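Local atomic coordinates of acyl-coenzyme A thioesterase PaaI (Escherichia coli, PDB entry 2FS2), a protein that hydrolyses coenzyme A thioesters as a homotetrameric hot dog-fold thioesterase, preferring ring-hydroxylated phenylacetyl-CoA esters such as 3,4-dihydroxyphenylacetyl-CoA. Residues 27-31 and 32-36; 50-54 and 55-59. All coordinates share one frame; numbering follows the deposited sequence.

How the contacts relate
From the N terminus, the chain runs through helices 2-15 and 18-22 before contact 1, where residues 27-31 turn back at once into 32-36 and close the hairpin of strands 26-31 and 34-40. Strand 34-40 then leads into the loop that precedes helix 54-70, and contact 2 fastens the end of that loop to the first turn of the helix. The two follow in series, neither nested nor crossed, with centres about 22 Å apart on opposite sides of the chain's centre. Helix 54-70 links them in space: contact 2 starts it, and its Tyr67 packs against the hairpin of contact 1.

Contact 1 of 2, residues 27-31 and 32-36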
loop_
_atom_site.group_PDB
_atom_site.type_symbol
_atom_site.label_atom_id
_atom_site.label_comp_id
_atom_site.label_asym_id
_atom_site.label_seq_id
_atom_site.Cartn_x
_atom_site.Cartn_y
_atom_site.Cartn_z
ATOM N N ILE B 27 -4.185 14.454 22.926
ATOM C CA ILE B 27 -5.105 14.838 21.893
ATOM C C ILE B 27 -5.383 16.281 21.973
ATOM O O ILE B 27 -5.738 16.758 23.021
ATOM C CB ILE B 27 -6.443 14.165 22.008
ATOM C CG1 ILE B 27 -6.259 12.691 22.080
ATOM C CG2 ILE B 27 -7.254 14.460 20.746
ATOM C CD1 ILE B 27 -7.234 12.150 23.103
ATOM N N ILE B 28 -5.293 16.957 20.835
ATOM C CA ILE B 28 -5.474 18.421 20.755
ATOM C C ILE B 28 -6.611 18.848 19.865
ATOM O O ILE B 28 -7.046 19.979 19.947
ATOM C CB ILE B 28 -4.141 19.191 20.360
ATOM C CG1 ILE B 28 -3.737 18.902 18.914
ATOM C CG2 ILE B 28 -3.016 18.706 21.349
ATOM C CD1 ILE B 28 -2.494 19.859 18.399
ATOM N N SER B 29 -7.130 17.979 19.021
ATOM C CA SER B 29 -8.258 18.461 18.260
ATOM C C SER B 29 -9.147 17.270 17.824
ATOM O O SER B 29 -8.646 16.176 17.624
ATOM C CB SER B 29 -7.772 19.351 17.114
ATOM O OG SER B 29 -8.922 19.792 16.286
HETATM N N MSE B 30 -10.443 17.480 17.712
HETATM C CA MSE B 30 -11.412 16.364 17.497
HETATM C C MSE B 30 -12.633 16.876 16.787
HETATM O O MSE B 30 -13.217 17.889 17.137
HETATM C CB MSE B 30 -11.959 15.704 18.804
HETATM C CG MSE B 30 -11.040 14.876 19.612
HETATM SE SE MSE B 30 -10.278 13.299 18.523
HETATM C CE MSE B 30 -11.985 12.495 17.704
ATOM N N ASP B 31 -13.008 16.222 15.734
ATOM C CA ASP B 31 -14.276 16.529 15.118
ATOM C C ASP B 31 -14.768 15.223 14.515
ATOM O O ASP B 31 -14.071 14.236 14.547
ATOM C CB ASP B 31 -14.097 17.563 14.023
ATOM C CG ASP B 31 -15.350 18.348 13.724
ATOM O OD1 ASP B 31 -16.515 18.164 14.335
ATOM O OD2 ASP B 31 -15.240 19.221 12.829
ATOM N N GLU B 32 -15.950 15.191 13.917
ATOM C CA GLU B 32 -16.400 13.885 13.440
ATOM C C GLU B 32 -15.471 13.478 12.262
ATOM O O GLU B 32 -15.331 14.271 11.386
ATOM C CB GLU B 32 -17.761 14.111 12.863
ATOM C CG GLU B 32 -18.250 12.863 12.178
ATOM C CD GLU B 32 -19.753 12.980 11.811
ATOM O OE1 GLU B 32 -20.045 14.000 11.134
ATOM O OE2 GLU B 32 -20.618 12.086 12.235
ATOM N N GLY B 33 -14.853 12.304 12.260
ATOM C CA GLY B 33 -13.954 11.905 11.178
ATOM C C GLY B 33 -12.591 12.641 11.243
ATOM O O GLY B 33 -11.900 12.751 10.194
ATOM N N PHE B 34 -12.171 13.162 12.411
ATOM C CA PHE B 34 -11.039 14.076 12.380
ATOM C C PHE B 34 -10.401 14.067 13.735
ATOM O O PHE B 34 -11.137 14.301 14.732
ATOM C CB PHE B 34 -11.468 15.500 11.998
ATOM C CG PHE B 34 -10.324 16.517 12.001
ATOM C CD1 PHE B 34 -9.437 16.637 10.860
ATOM C CD2 PHE B 34 -10.125 17.366 13.107
ATOM C CE1 PHE B 34 -8.334 17.606 10.895
ATOM C CE2 PHE B 34 -9.028 18.296 13.133
ATOM C CZ PHE B 34 -8.129 18.440 12.002
ATOM N N ALA B 35 -9.060 13.946 13.789
ATOM C CA ALA B 35 -8.330 13.976 15.108
ATOM C C ALA B 35 -6.897 14.451 14.866
ATOM O O ALA B 35 -6.333 14.132 13.816
ATOM C CB ALA B 35 -8.276 12.541 15.729
ATOM N N VAL B 36 -6.301 15.141 15.830
ATOM C CA VAL B 36 -4.961 15.701 15.774
ATOM C C VAL B 36 -4.383 15.330 17.101
ATOM O O VAL B 36 -5.042 15.549 18.178
ATOM C CB VAL B 36 -4.933 17.245 15.583
ATOM C CG1 VAL B 36 -3.508 17.813 15.622
ATOM C CG2 VAL B 36 -5.543 17.700 14.311
#
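The carbonyl oxygen of Val36 is gripped by two successive amides of the facing strand. Ile28 N gives the nearly straight bond, 3.0 Å to Val36 O, while Ser29 N adds a weak one. Two residues thus face one, the definition of a classic beta bulge. Beyond it the pairing becomes regular: Val36 N returns to Ser29 O at 3.1 Å, approaching from above the carbonyl plane, and Asp31 N reaches Phe34 O at 2.9 Å.

Ser29, Asp31, Phe34 and Val36 share one face of the hairpin. Phe34 carries its ring diagonally across toward Ser29, with CG anti to the backbone N (chi1 178°), and presents an edge to the serine: Ser29 OG lies in the ring plane, 3.5 Å from Phe34 CE2. At the bulge, the Ile28 and Val36 side chains cross obliquely, and Ile28 CG1 meets Val36 CG1 at 3.5 Å, tighter than usual for two carbons. The opposite face carries selenomethionine 30 (Met30) and Ala35. Bends at chi2 and chi3 curl the longer chain over its neighbour, bringing Met30 SE to 3.5 Å from Ala35 CB; Trp7 of helix 2-15 and Tyr67 of helix 54-70 pack against this selenomethionine.

Between the strands, Asp31 to Phe34 form a type II turn. Phe34 N closes it with a weak bond to Asp31 O, answering Asp31 N to Phe34 O. Gly33 supplies its positive phi of 74°, and its amide is bound by Ser71 OG. The Asp31 carboxylate folds toward the turn, where OD1 accepts a weak bond from Glu32 N. Strand 94-101 continues the sheet beyond 34-40. The arrangement is a two-residue beta hairpin with a classic bulge, at the border of the curved antiparallel sheet that wraps the central helix in the hot dog fold.

Contact 2 of 2, residues 50-54 and 55-59; sequences QSCHG and GQLFS
His53 and Gln56 run side by side at the start of the helix, their imidazole and amide planes only 14° apart. Gln56 OE1 touches the root of the histidine rather than its ring nitrogens, 3.0 Å from His53 CB, a van der Waals contact short for carbon and oxygen, not a hydrogen bond. A bend at chi2 (91°) folds the glutamine back to reach it. Gln56 is also touched by Cys52, whose SG, anti to the backbone N (chi1 -174°), lies 3.7 Å from Gln56 CB and farther off meets Leu57 CD2.

Backbone bonds of the first turn fix these groups. His53 occupies the N-cap position, and its carbonyl receives Leu57 N at 3.2 Å, in the carbonyl plane, together with a weak bond from Gln56 N. Phe58 N points almost straight down the C=O of Gly54, but 2.5 Å from Phe58 N to Gly54 O is doubtfully short. Gly55 O, next, accepts both the amide and the hydroxyl of Ser59, with Ser59 OG 2.6 Å from Gly55 O.

Gly54 and Gly55 follow the N-cap; in hot dog thioesterases the N terminus of the central helix commonly faces the thioester carbonyl, as this one probably does. Farther out, Met45 packs on Cys52 and Gln56, while Leu57 lies on Phe85 of strand 76-85 and Val123 of strand 122-132. Phe58 sits on Cys81 and Phe126 of those same strands, and its ring meets Phe58 of the second subunit, placing the start of helix 54-70 between its own sheet and the partner helix.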
loop_
_atom_site.group_PDB
_atom_site.type_symbol
_atom_site.label_atom_id
_atom_site.label_comp_id
_atom_site.label_asym_id
_atom_site.label_seq_id
_atom_site.Cartn_x
_atom_site.Cartn_y
_atom_site.Cartn_z
ATOM N N GLN B 50 20.140 8.124 15.612
ATOM C CA GLN B 50 19.581 9.020 16.663
ATOM C C GLN B 50 18.234 9.571 16.210
ATOM O O GLN B 50 17.853 10.707 16.528
ATOM C CB GLN B 50 20.523 10.145 17.119
ATOM C CG GLN B 50 21.901 9.759 17.703
ATOM C CD GLN B 50 22.979 10.844 17.350
ATOM O OE1 GLN B 50 23.108 11.876 18.054
ATOM N NE2 GLN B 50 23.711 10.626 16.239
ATOM N N SER B 51 17.525 8.712 15.475
ATOM C CA SER B 51 16.294 9.011 14.776
ATOM C C SER B 51 15.200 8.169 15.368
ATOM O O SER B 51 15.474 7.057 15.815
ATOM C CB SER B 51 16.462 8.551 13.353
ATOM O OG SER B 51 15.684 9.364 12.529
ATOM N N CYS B 52 13.967 8.673 15.349
ATOM C CA CYS B 52 12.843 7.962 15.937
ATOM C C CYS B 52 12.640 6.612 15.203
ATOM O O CYS B 52 12.783 6.523 13.955
ATOM C CB CYS B 52 11.561 8.815 15.898
ATOM S SG CYS B 52 10.155 8.072 16.776
ATOM N N HIS B 53 12.338 5.578 15.985
ATOM C CA HIS B 53 11.930 4.280 15.432
ATOM C C HIS B 53 10.579 4.338 14.730
ATOM O O HIS B 53 9.662 5.087 15.153
ATOM C CB HIS B 53 11.867 3.208 16.523
ATOM C CG HIS B 53 13.191 2.552 16.774
ATOM N ND1 HIS B 53 13.870 1.839 15.792
ATOM C CD2 HIS B 53 13.995 2.549 17.876
ATOM C CE1 HIS B 53 15.019 1.400 16.292
ATOM N NE2 HIS B 53 15.121 1.821 17.551
ATOM N N GLY B 54 10.494 3.524 13.661
ATOM C CA GLY B 54 9.279 3.365 12.880
ATOM C C GLY B 54 8.059 2.965 13.720
ATOM O O GLY B 54 7.002 3.514 13.554
ATOM N N GLY B 55 8.214 1.997 14.588
ATOM C CA GLY B 55 7.107 1.559 15.385
ATOM C C GLY B 55 6.506 2.643 16.233
ATOM O O GLY B 55 5.306 2.584 16.471
ATOM N N GLN B 56 7.319 3.614 16.668
ATOM C CA GLN B 56 6.804 4.751 17.462
ATOM C C GLN B 56 6.070 5.719 16.553
ATOM O O GLN B 56 5.086 6.302 16.967
ATOM C CB GLN B 56 7.935 5.518 18.194
ATOM C CG GLN B 56 8.339 4.973 19.633
ATOM C CD GLN B 56 9.498 3.894 19.610
ATOM O OE1 GLN B 56 9.697 3.215 18.589
ATOM N NE2 GLN B 56 10.222 3.726 20.760
ATOM N N LEU B 57 6.630 5.948 15.362
ATOM C CA LEU B 57 5.985 6.737 14.364
ATOM C C LEU B 57 4.717 6.048 13.916
ATOM O O LEU B 57 3.689 6.698 13.910
ATOM C CB LEU B 57 6.855 6.865 13.155
ATOM C CG LEU B 57 7.887 7.952 13.160
ATOM C CD1 LEU B 57 8.320 8.217 11.712
ATOM C CD2 LEU B 57 7.304 9.202 13.854
ATOM N N PHE B 58 4.780 4.741 13.578
ATOM C CA PHE B 58 3.584 3.990 13.227
ATOM C C PHE B 58 2.559 4.157 14.370
ATOM O O PHE B 58 1.395 4.367 14.140
ATOM C CB PHE B 58 3.891 2.491 12.968
ATOM C CG PHE B 58 2.645 1.657 12.700
ATOM C CD1 PHE B 58 2.169 1.500 11.443
ATOM C CD2 PHE B 58 1.909 1.111 13.726
ATOM C CE1 PHE B 58 0.968 0.800 11.210
ATOM C CE2 PHE B 58 0.719 0.409 13.497
ATOM C CZ PHE B 58 0.269 0.246 12.252
ATOM N N SER B 59 2.997 4.139 15.605
ATOM C CA SER B 59 2.049 4.162 16.731
ATOM C C SER B 59 1.367 5.480 16.891
ATOM O O SER B 59 0.148 5.530 17.256
ATOM C CB SER B 59 2.723 3.856 18.046
ATOM O OG SER B 59 3.219 2.544 17.977
#